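Local coordinates for YycN protein (PDB 1ON0) that belongs to the GNAT acetyltransferase family and probably transfers acyl groups other than amino-acyl ones, its substrate not established, at residues B[74-79]-B[89-94]; B[3-8]-B[61-66]; B[28-33]-B[130-135]; B[19-24]-B[45-50]. One frame throughout, in Å; residues are numbered along the deposited sequence.

Contact 1 (B[74-79]-B[89-94])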
# COMPACT_ATOMS: atom_id res chain seq x y z
N GLY B 74 -9.13 9.38 7.30
CA GLY B 74 -8.96 9.52 8.74
C GLY B 74 -9.18 10.90 9.36
O GLY B 74 -9.93 11.73 8.84
N TRP B 75 -8.50 11.14 10.47
CA TRP B 75 -8.62 12.38 11.24
C TRP B 75 -7.25 12.80 11.75
O TRP B 75 -6.33 11.99 11.86
CB TRP B 75 -9.54 12.11 12.43
CG TRP B 75 -9.02 11.00 13.31
CD1 TRP B 75 -8.14 11.13 14.36
CD2 TRP B 75 -9.28 9.59 13.17
NE1 TRP B 75 -7.84 9.90 14.87
CE2 TRP B 75 -8.52 8.93 14.17
CE3 TRP B 75 -10.07 8.83 12.30
CZ2 TRP B 75 -8.54 7.53 14.32
CZ3 TRP B 75 -10.08 7.43 12.46
CH2 TRP B 75 -9.32 6.80 13.46
N LEU B 76 -7.11 14.07 12.09
CA LEU B 76 -5.84 14.58 12.61
C LEU B 76 -6.20 15.76 13.50
O LEU B 76 -6.87 16.68 13.06
CB LEU B 76 -4.97 15.05 11.45
CG LEU B 76 -3.46 15.13 11.64
CD1 LEU B 76 -2.96 16.36 10.89
CD2 LEU B 76 -3.07 15.21 13.11
N TRP B 77 -5.75 15.72 14.74
CA TRP B 77 -6.04 16.80 15.66
C TRP B 77 -4.76 17.23 16.35
O TRP B 77 -4.16 16.45 17.07
CB TRP B 77 -7.10 16.35 16.67
CG TRP B 77 -7.23 17.21 17.90
CD1 TRP B 77 -6.78 18.49 18.06
CD2 TRP B 77 -7.88 16.87 19.12
NE1 TRP B 77 -7.10 18.96 19.30
CE2 TRP B 77 -7.78 17.98 19.98
CE3 TRP B 77 -8.55 15.72 19.58
CZ2 TRP B 77 -8.31 17.99 21.28
CZ3 TRP B 77 -9.08 15.73 20.87
CH2 TRP B 77 -8.96 16.86 21.70
N ILE B 78 -4.34 18.47 16.12
CA ILE B 78 -3.14 18.97 16.77
C ILE B 78 -3.42 20.24 17.54
O ILE B 78 -4.38 20.96 17.27
CB ILE B 78 -1.98 19.26 15.78
CG1 ILE B 78 -2.24 20.56 15.03
CG2 ILE B 78 -1.82 18.10 14.81
CD1 ILE B 78 -1.09 20.98 14.13
N HIS B 79 -2.57 20.51 18.52
CA HIS B 79 -2.68 21.69 19.36
C HIS B 79 -1.39 22.48 19.22
O HIS B 79 -0.31 21.90 19.25
CB HIS B 79 -2.84 21.29 20.81
CG HIS B 79 -2.75 22.44 21.77
ND1 HIS B 79 -3.66 23.47 21.78
CD2 HIS B 79 -1.88 22.69 22.78
CE1 HIS B 79 -3.37 24.31 22.76
NE2 HIS B 79 -2.29 23.86 23.38
N ALA B 89 3.93 21.65 18.73
CA ALA B 89 2.49 21.45 18.67
C ALA B 89 2.28 20.00 19.05
O ALA B 89 3.05 19.13 18.65
CB ALA B 89 1.96 21.72 17.28
N PHE B 90 1.26 19.74 19.85
CA PHE B 90 0.97 18.39 20.28
C PHE B 90 -0.08 17.75 19.40
O PHE B 90 -1.06 18.39 19.00
CB PHE B 90 0.50 18.38 21.73
CG PHE B 90 0.35 16.99 22.32
CD1 PHE B 90 -0.90 16.42 22.51
CD2 PHE B 90 1.47 16.27 22.72
CE1 PHE B 90 -1.06 15.16 23.09
CE2 PHE B 90 1.34 15.01 23.30
CZ PHE B 90 0.07 14.46 23.48
N ILE B 91 0.13 16.47 19.11
CA ILE B 91 -0.81 15.71 18.31
C ILE B 91 -1.73 14.94 19.26
O ILE B 91 -1.40 13.84 19.72
CB ILE B 91 -0.07 14.71 17.41
CG1 ILE B 91 0.85 15.48 16.45
CG2 ILE B 91 -1.07 13.88 16.63
CD1 ILE B 91 1.85 14.63 15.72
N TYR B 92 -2.89 15.52 19.56
CA TYR B 92 -3.83 14.86 20.44
C TYR B 92 -4.39 13.61 19.79
O TYR B 92 -4.67 12.63 20.47
CB TYR B 92 -4.98 15.81 20.84
CG TYR B 92 -4.66 16.67 22.04
CD1 TYR B 92 -4.47 16.10 23.29
CD2 TYR B 92 -4.44 18.04 21.91
CE1 TYR B 92 -4.05 16.85 24.38
CE2 TYR B 92 -4.03 18.81 23.00
CZ TYR B 92 -3.82 18.20 24.23
OH TYR B 92 -3.32 18.92 25.29
N ASP B 93 -4.54 13.60 18.48
CA ASP B 93 -5.12 12.41 17.88
C ASP B 93 -4.84 12.30 16.39
O ASP B 93 -4.81 13.30 15.67
CB ASP B 93 -6.64 12.43 18.15
CG ASP B 93 -7.32 11.09 17.90
OD1 ASP B 93 -6.67 10.04 18.04
OD2 ASP B 93 -8.51 11.09 17.56
N PHE B 94 -4.60 11.07 15.96
CA PHE B 94 -4.29 10.78 14.58
C PHE B 94 -4.52 9.31 14.27
O PHE B 94 -4.10 8.42 15.01
CB PHE B 94 -2.85 11.13 14.26
CG PHE B 94 -2.32 10.41 13.06
CD1 PHE B 94 -2.74 10.78 11.79
CD2 PHE B 94 -1.45 9.34 13.20
CE1 PHE B 94 -2.28 10.09 10.66
CE2 PHE B 94 -0.98 8.63 12.09
CZ PHE B 94 -1.40 9.01 10.82
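Tyr-92 and Trp-77 carry the apolar half of this contact: Tyr-92 CB sits over the centre of the indole's six-membered ring, 3.6 Å from its centroid and 15° off the ring normal, a CH-pi contact. Swung anti to its carbonyl carbon (chi1 -86°), the Tyr-92 ring then crosses the indole obliquely, and His-79 CB meets its edge with 3.5 Å to CE2. On the polar side, the Asp-93 carboxylate approaches Trp-75 obliquely, OD2 lying 3.0 Å from NE1, but the angle is too poor for a hydrogen bond; OD2 is instead bonded to Tyr-16 OH and, weakly, to Thr-20 OG1. The indole nitrogen of Trp-77 likewise finds its partner outside, in His-60 ND1.

The backbone explains why these groups share one face. Strands 74-79 and 89-94 form an antiparallel hairpin in which Trp-77 N donates to Asp-93 O (2.8 Å) and Asp-93 N returns a bond to Trp-77 O (3.2 Å), while His-79 N reaches Phe-90 O at 2.6 Å. Opposite Trp-77 the second strand places two residues, Tyr-92 and Asp-93, a classic beta bulge, consistent with the bulged fourth strand of the GNAT fold. Leu-76, Ile-78, Ile-91 and Phe-94 line the other face, beneath which runs helix 105-119.

Because an indole nitrogen can only donate, His-60 ND1 must be accepting, while the Tyr-16 hydroxyl and, weakly, that of Thr-20 would probably help to stabilise a charged Asp-93 carboxylate beside the indoles.

Contact 2 (B[3-8]-B[61-66])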
# COMPACT_ATOMS: atom_id res chain seq x y z
N ILE B 3 -2.84 13.09 0.46
CA ILE B 3 -3.76 13.16 1.58
C ILE B 3 -4.03 14.62 1.88
O ILE B 3 -3.11 15.38 2.18
CB ILE B 3 -3.17 12.52 2.85
CG1 ILE B 3 -2.78 11.07 2.55
CG2 ILE B 3 -4.20 12.58 3.97
CD1 ILE B 3 -3.94 10.21 2.05
N MSE B 4 -5.30 15.02 1.80
CA MSE B 4 -5.69 16.39 2.07
C MSE B 4 -6.16 16.62 3.48
O MSE B 4 -6.87 15.78 4.05
CB MSE B 4 -6.79 16.84 1.10
CG MSE B 4 -6.39 16.80 -0.35
SE MSE B 4 -7.83 17.39 -1.49
CE MSE B 4 -8.87 15.78 -1.53
N LEU B 5 -5.76 17.75 4.05
CA LEU B 5 -6.17 18.15 5.39
C LEU B 5 -7.26 19.21 5.25
O LEU B 5 -7.00 20.30 4.75
CB LEU B 5 -5.00 18.76 6.16
CG LEU B 5 -4.17 17.86 7.06
CD1 LEU B 5 -3.38 16.91 6.21
CD2 LEU B 5 -3.25 18.69 7.94
N THR B 6 -8.47 18.89 5.66
CA THR B 6 -9.55 19.85 5.60
C THR B 6 -10.06 20.03 7.03
O THR B 6 -10.24 19.05 7.76
CB THR B 6 -10.73 19.36 4.73
OG1 THR B 6 -10.23 18.85 3.49
CG2 THR B 6 -11.71 20.51 4.46
N PRO B 7 -10.28 21.28 7.45
CA PRO B 7 -10.78 21.45 8.82
C PRO B 7 -12.17 20.80 8.99
O PRO B 7 -13.01 20.93 8.12
CB PRO B 7 -10.79 22.98 9.00
CG PRO B 7 -10.89 23.50 7.59
CD PRO B 7 -10.06 22.56 6.77
N MSE B 8 -12.38 20.08 10.08
CA MSE B 8 -13.66 19.41 10.30
C MSE B 8 -14.80 20.41 10.41
O MSE B 8 -14.62 21.53 10.89
CB MSE B 8 -13.67 18.59 11.59
CG MSE B 8 -12.70 17.43 11.67
SE MSE B 8 -13.15 16.30 13.18
CE MSE B 8 -13.27 17.65 14.54
N HIS B 61 -6.60 22.41 16.12
CA HIS B 61 -6.89 22.26 14.72
C HIS B 61 -7.23 20.81 14.46
O HIS B 61 -6.37 19.93 14.51
CB HIS B 61 -5.68 22.67 13.88
CG HIS B 61 -5.15 24.04 14.19
ND1 HIS B 61 -4.25 24.28 15.21
CD2 HIS B 61 -5.36 25.24 13.59
CE1 HIS B 61 -3.91 25.56 15.21
NE2 HIS B 61 -4.57 26.17 14.24
N LEU B 62 -8.50 20.56 14.20
CA LEU B 62 -8.95 19.21 13.92
C LEU B 62 -9.24 19.18 12.42
O LEU B 62 -9.98 20.02 11.91
CB LEU B 62 -10.18 18.84 14.76
CG LEU B 62 -9.94 18.70 16.28
CD1 LEU B 62 -9.86 20.09 16.92
CD2 LEU B 62 -11.07 17.90 16.92
N TRP B 63 -8.61 18.24 11.74
CA TRP B 63 -8.73 18.07 10.29
C TRP B 63 -9.24 16.69 9.91
O TRP B 63 -8.99 15.71 10.62
CB TRP B 63 -7.35 18.23 9.62
CG TRP B 63 -6.74 19.60 9.67
CD1 TRP B 63 -7.17 20.72 9.02
CD2 TRP B 63 -5.55 19.99 10.38
NE1 TRP B 63 -6.33 21.77 9.27
CE2 TRP B 63 -5.33 21.36 10.10
CE3 TRP B 63 -4.65 19.32 11.22
CZ2 TRP B 63 -4.25 22.07 10.63
CZ3 TRP B 63 -3.57 20.02 11.74
CH2 TRP B 63 -3.38 21.38 11.44
N SER B 64 -9.95 16.61 8.80
CA SER B 64 -10.42 15.32 8.30
C SER B 64 -9.43 15.03 7.19
O SER B 64 -9.21 15.89 6.33
CB SER B 64 -11.80 15.45 7.68
OG SER B 64 -11.74 16.32 6.58
N LEU B 65 -8.81 13.85 7.21
CA LEU B 65 -7.85 13.50 6.16
C LEU B 65 -8.60 12.88 4.99
O LEU B 65 -9.30 11.88 5.17
CB LEU B 65 -6.82 12.49 6.69
CG LEU B 65 -6.18 12.91 8.01
CD1 LEU B 65 -5.41 11.76 8.62
CD2 LEU B 65 -5.30 14.13 7.77
N LYS B 66 -8.46 13.47 3.81
CA LYS B 66 -9.13 12.98 2.61
C LYS B 66 -8.13 12.53 1.54
O LYS B 66 -7.07 13.12 1.39
CB LYS B 66 -10.03 14.08 2.01
CG LYS B 66 -11.26 14.43 2.84
CD LYS B 66 -12.24 15.21 1.99
CE LYS B 66 -13.50 15.59 2.74
NZ LYS B 66 -14.48 16.23 1.80
O HOH W 1 -13.73 18.35 6.39
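The tightest packing lies at the Met-8 end, where selenomethionine CE, folded back by a bend at chi3 (-50°), presses on Leu-62 with 3.3 Å to CD2 and the same to CB, closer than ordinary van der Waals contact. Leu-5 makes the second close fit: its CD2 rests over one face of the Trp-63 indole, 3.8 Å from the six-membered ring's centroid, in a CH-pi contact, and His-61 CB covers the opposite face. Leu-5 and Leu-65 lie side by side, pointing the same way, with CD1 of Leu-5 3.7 Å from CD2 of Leu-65.

The Met-4 and Lys-66 end is looser. Met-4 CE comes no nearer to Lys-66 than 4.1 Å at CB, and the extended lysine leads away to a long, weak ion pair with Glu-69. On the solvent side a water accepts from Ser-64 OG (2.8 Å) and donates to Pro-7 O, bridging the strands.

Beneath both regions is a regular antiparallel pairing: Met-4 with Lys-66 and Thr-6 with Ser-64 exchange two hydrogen bonds each. A fifth bond, from Met-8 N to Leu-62 O (3.0 Å), arrives 31° above the carbonyl plane.

Strand 4-7 is one of the two outermost strands of the sheet within this chain, paired with 60-66, which also bonds to 72-79; helix 105-119 packs on Leu-5 and Leu-65, whereas helix 10-31 meets Met-8, Leu-62 and Ser-64 from the other face.

Contact 3 (B[28-33]-B[130-135])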
# COMPACT_ATOMS: atom_id res chain seq x y z
N LYS B 28 -7.45 3.37 27.26
CA LYS B 28 -7.05 3.51 28.65
C LYS B 28 -7.26 2.22 29.43
O LYS B 28 -6.45 1.89 30.30
CB LYS B 28 -7.82 4.67 29.28
CG LYS B 28 -7.24 6.03 28.87
CD LYS B 28 -5.87 6.20 29.50
CE LYS B 28 -5.25 7.52 29.17
NZ LYS B 28 -4.09 7.76 30.05
N VAL B 29 -8.33 1.49 29.11
CA VAL B 29 -8.59 0.22 29.79
C VAL B 29 -7.54 -0.80 29.37
O VAL B 29 -7.03 -1.53 30.20
CB VAL B 29 -9.96 -0.35 29.44
CG1 VAL B 29 -10.09 -1.76 30.01
CG2 VAL B 29 -11.05 0.54 30.00
N LYS B 30 -7.23 -0.82 28.07
CA LYS B 30 -6.23 -1.75 27.56
C LYS B 30 -4.90 -1.52 28.25
O LYS B 30 -4.22 -2.46 28.66
CB LYS B 30 -6.07 -1.61 26.04
CG LYS B 30 -7.27 -2.07 25.23
CD LYS B 30 -7.01 -2.01 23.72
CE LYS B 30 -5.97 -3.01 23.27
NZ LYS B 30 -5.63 -2.81 21.83
N ALA B 31 -4.52 -0.26 28.38
CA ALA B 31 -3.25 0.09 29.02
C ALA B 31 -3.29 -0.27 30.51
O ALA B 31 -2.25 -0.39 31.17
CB ALA B 31 -2.98 1.59 28.85
N GLY B 32 -4.51 -0.46 31.03
CA GLY B 32 -4.70 -0.81 32.42
C GLY B 32 -4.85 0.44 33.26
O GLY B 32 -5.02 0.36 34.46
N THR B 33 -4.80 1.59 32.61
CA THR B 33 -4.91 2.88 33.30
C THR B 33 -6.27 3.10 33.95
O THR B 33 -6.34 3.44 35.14
CB THR B 33 -4.60 4.05 32.33
OG1 THR B 33 -3.33 3.81 31.71
CG2 THR B 33 -4.54 5.37 33.09
N PHE B 130 0.05 4.85 23.20
CA PHE B 130 -0.05 3.80 24.20
C PHE B 130 0.97 2.73 23.89
O PHE B 130 1.10 2.29 22.74
CB PHE B 130 -1.44 3.17 24.22
CG PHE B 130 -2.53 4.09 24.68
CD1 PHE B 130 -3.29 4.80 23.76
CD2 PHE B 130 -2.75 4.30 26.05
CE1 PHE B 130 -4.27 5.69 24.18
CE2 PHE B 130 -3.73 5.18 26.48
CZ PHE B 130 -4.49 5.89 25.54
N ALA B 131 1.67 2.29 24.92
CA ALA B 131 2.69 1.25 24.76
C ALA B 131 2.17 0.08 23.94
O ALA B 131 2.90 -0.44 23.10
CB ALA B 131 3.13 0.77 26.14
N HIS B 132 0.92 -0.33 24.17
CA HIS B 132 0.39 -1.48 23.44
C HIS B 132 0.17 -1.23 21.95
O HIS B 132 0.10 -2.19 21.18
CB HIS B 132 -0.91 -1.98 24.08
CG HIS B 132 -2.03 -0.98 24.04
ND1 HIS B 132 -2.35 -0.18 25.12
CD2 HIS B 132 -2.87 -0.62 23.04
CE1 HIS B 132 -3.35 0.62 24.79
NE2 HIS B 132 -3.67 0.38 23.53
N ASN B 133 0.07 0.03 21.54
CA ASN B 133 -0.12 0.39 20.14
C ASN B 133 1.20 0.24 19.38
O ASN B 133 1.76 1.21 18.89
CB ASN B 133 -0.60 1.84 20.02
CG ASN B 133 -2.01 1.96 19.48
OD1 ASN B 133 -2.99 1.63 20.16
ND2 ASN B 133 -2.13 2.41 18.23
N GLN B 134 1.69 -0.99 19.32
CA GLN B 134 2.95 -1.33 18.66
C GLN B 134 3.05 -0.86 17.21
O GLN B 134 4.07 -0.30 16.80
CB GLN B 134 3.14 -2.84 18.71
CG GLN B 134 4.41 -3.32 19.38
CD GLN B 134 4.75 -2.54 20.64
OE1 GLN B 134 5.42 -1.50 20.59
NE2 GLN B 134 4.29 -3.04 21.78
N THR B 135 2.00 -1.08 16.42
CA THR B 135 2.04 -0.68 15.02
C THR B 135 2.21 0.82 14.88
O THR B 135 2.92 1.30 14.01
CB THR B 135 0.77 -1.10 14.28
OG1 THR B 135 0.60 -2.52 14.40
CG2 THR B 135 0.86 -0.72 12.81
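His-132 takes the crowded rotamer, CG between the backbone N and the carbonyl carbon (chi1 63°), while Phe-130 holds CG anti to its carbonyl carbon (chi1 -67°); together these settings turn both rings toward the end of helix 10-31. Two local motifs meet here: a Schellman motif at the C-terminal end of that helix, with Gly-32 at positive phi (91°), and a type I beta turn from Phe-130 to Asn-133 leading into helix 134-142. The imidazole is sandwiched, Phe-130 CB against one face and Lys-30 CB against the other, the latter 4.0 Å from the ring centroid in a CH-pi contact. Its NE2 is hydrogen-bonded to Glu-27 OE2, whose charge would favour a protonated ring, although Lys-30 NZ, 4.1 Å from NE2 and not bonded to it, would probably work against this. An alanine in place of His-132 would remove both the Glu-27 bond and the flat surface under Lys-30, and would probably loosen the turn's hold on the helix end. The second subunit adjoins this surface, its Gln-134 packing on Val-29 and Lys-30. Ala-31 CB touches Phe-130 CD2 at 3.9 Å, and Lys-28, crossing at about a right angle, brings CD to the ring's edge, 3.8 Å from CE2.

Contact 4 (B[19-24]-B[45-50])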
# COMPACT_ATOMS: atom_id res chain seq x y z
N TYR B 19 -16.66 9.07 18.41
CA TYR B 19 -15.74 8.03 17.98
C TYR B 19 -14.50 8.03 18.87
O TYR B 19 -14.26 7.08 19.61
CB TYR B 19 -15.36 8.26 16.52
CG TYR B 19 -14.38 7.29 15.91
CD1 TYR B 19 -13.02 7.31 16.27
CD2 TYR B 19 -14.79 6.39 14.92
CE1 TYR B 19 -12.10 6.46 15.65
CE2 TYR B 19 -13.88 5.54 14.30
CZ TYR B 19 -12.54 5.58 14.66
OH TYR B 19 -11.65 4.75 14.02
N THR B 20 -13.72 9.11 18.82
CA THR B 20 -12.49 9.21 19.60
C THR B 20 -12.69 8.94 21.09
O THR B 20 -11.94 8.18 21.70
CB THR B 20 -11.79 10.59 19.41
OG1 THR B 20 -10.61 10.62 20.21
CG2 THR B 20 -12.71 11.73 19.82
N THR B 21 -13.70 9.57 21.68
CA THR B 21 -13.97 9.39 23.10
C THR B 21 -14.15 7.92 23.47
O THR B 21 -13.56 7.43 24.43
CB THR B 21 -15.24 10.16 23.54
OG1 THR B 21 -15.04 11.56 23.37
CG2 THR B 21 -15.56 9.89 25.00
N LYS B 22 -14.99 7.22 22.72
CA LYS B 22 -15.25 5.81 22.99
C LYS B 22 -13.97 5.00 22.78
O LYS B 22 -13.69 4.04 23.50
CB LYS B 22 -16.35 5.30 22.05
CG LYS B 22 -16.60 3.81 22.14
CD LYS B 22 -17.56 3.36 21.04
CE LYS B 22 -17.04 3.73 19.66
NZ LYS B 22 -17.98 3.25 18.62
N HIS B 23 -13.20 5.40 21.79
CA HIS B 23 -11.95 4.73 21.49
C HIS B 23 -10.89 4.94 22.58
O HIS B 23 -10.17 4.02 22.96
CB HIS B 23 -11.44 5.23 20.13
CG HIS B 23 -10.20 4.54 19.68
ND1 HIS B 23 -10.20 3.24 19.22
CD2 HIS B 23 -8.91 4.94 19.68
CE1 HIS B 23 -8.96 2.86 18.97
NE2 HIS B 23 -8.15 3.88 19.24
N TYR B 24 -10.80 6.17 23.07
CA TYR B 24 -9.82 6.53 24.11
C TYR B 24 -10.05 5.73 25.40
O TYR B 24 -9.11 5.33 26.07
CB TYR B 24 -9.91 8.02 24.42
CG TYR B 24 -8.73 8.54 25.18
CD1 TYR B 24 -7.45 8.53 24.61
CD2 TYR B 24 -8.87 9.04 26.48
CE1 TYR B 24 -6.35 9.01 25.31
CE2 TYR B 24 -7.78 9.51 27.19
CZ TYR B 24 -6.52 9.50 26.60
OH TYR B 24 -5.43 9.98 27.29
N GLN B 45 -14.87 13.51 29.78
CA GLN B 45 -14.33 14.63 30.56
C GLN B 45 -13.02 15.14 30.00
O GLN B 45 -12.84 16.35 29.81
CB GLN B 45 -14.14 14.22 32.02
CG GLN B 45 -15.43 14.13 32.82
CD GLN B 45 -16.00 15.49 33.20
OE1 GLN B 45 -17.16 15.60 33.61
NE2 GLN B 45 -15.18 16.53 33.08
N VAL B 46 -12.09 14.22 29.75
CA VAL B 46 -10.80 14.59 29.19
C VAL B 46 -11.00 15.38 27.90
O VAL B 46 -10.46 16.47 27.75
CB VAL B 46 -9.96 13.33 28.84
CG1 VAL B 46 -8.72 13.76 28.06
CG2 VAL B 46 -9.55 12.59 30.10
N PHE B 47 -11.77 14.84 26.96
CA PHE B 47 -12.01 15.50 25.69
C PHE B 47 -12.85 16.76 25.83
O PHE B 47 -12.73 17.68 25.02
CB PHE B 47 -12.66 14.55 24.68
CG PHE B 47 -11.73 13.49 24.18
CD1 PHE B 47 -10.80 13.76 23.19
CD2 PHE B 47 -11.72 12.23 24.77
CE1 PHE B 47 -9.88 12.80 22.80
CE2 PHE B 47 -10.79 11.27 24.38
CZ PHE B 47 -9.87 11.56 23.39
N THR B 48 -13.69 16.81 26.85
CA THR B 48 -14.50 17.99 27.05
C THR B 48 -13.65 19.10 27.62
O THR B 48 -13.73 20.24 27.18
CB THR B 48 -15.67 17.70 28.00
OG1 THR B 48 -16.56 16.76 27.40
CG2 THR B 48 -16.43 18.98 28.30
N ASP B 49 -12.81 18.78 28.59
CA ASP B 49 -11.95 19.79 29.19
C ASP B 49 -10.91 20.27 28.19
O ASP B 49 -10.51 21.44 28.21
CB ASP B 49 -11.25 19.23 30.43
CG ASP B 49 -12.23 18.61 31.41
OD1 ASP B 49 -13.41 19.03 31.40
OD2 ASP B 49 -11.82 17.72 32.19
N LEU B 50 -10.48 19.36 27.32
CA LEU B 50 -9.49 19.69 26.29
C LEU B 50 -10.11 20.51 25.19
O LEU B 50 -9.45 21.33 24.57
CB LEU B 50 -8.91 18.41 25.69
CG LEU B 50 -7.67 17.88 26.40
CD1 LEU B 50 -7.23 16.56 25.76
CD2 LEU B 50 -6.56 18.91 26.29
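Helix segments 19-24 and 45-50 run at 134° to one another with their axes 10.2 Å apart at closest approach, the nearest CA atoms being those of Thr-21 and Phe-47 at 6.9 Å. Phe-47 does most of the bridging from the 45-50 side. With CG anti to the carbonyl carbon (chi1 -71°), it slips between Thr-20, Thr-21 and Tyr-24, residues that one turn of helix 10-31 brings to the same side. At the CE2 corner of Phe-47, Tyr-24 CB lies in the plane of the phenyl ring, 3.4 Å from Phe-47 CE2, and the same edge faces the phenol ring, an offset edge-to-face pair with planes at 87° and centroids 5.2 Å apart.

This is the pairing of the first two helices of the GNAT fold, which lie in the chain between strands 4-7 and 60-66. The threonines flank the ring from the helix 10-31 side. Thr-20 meets the ring tip to tip, its OG1 3.4 Å from Phe-47 CZ, while its CG2 stands over one face, offset toward the rim; Thr-21 slides past the ring in the opposite direction, with Thr-21 OG1 3.7 Å from Phe-47 CD2. Neither hydroxyl depends on the ring for a polar partner: Thr-21 OG1 is bonded to Leu-17 O, and that of Thr-20 has its partner on the sheet. An alanine at Phe-47 would lose the edge-to-face pair and both threonine contacts, and would probably leave the two helices poorly packed against each other. Farther out, Val-46 CG1 touches the Tyr-24 ring at CE2 (4.4 Å), and Thr-21 O is hydrogen-bonded to Ser-43 OG.

In the fold
Contact 1, about 4 Å from the chain's centre, touches contacts 2 and 4 but not contact 3, whose nearest atoms are about 7 Å off. Contact 2 continues its sheet: Leu-76 O lies 2.7 Å from Trp-63 N, a probable hydrogen bond, with the two centres about 10 Å apart. Contact 4 covers the Trp-77 face, where Phe-47 CD1 comes within 3.5 Å of Trp-77 CZ3. Contact 3 shares helix 10-31 with contact 4 and meets it where Phe-130 CZ touches Tyr-24 CE1 at 3.6 Å; both adjoin the second subunit. In GNAT enzymes acetyl-CoA binds where the fourth and fifth strands splay apart, so contact 1, on strand 88-96, is probably the closest of the four to the active site.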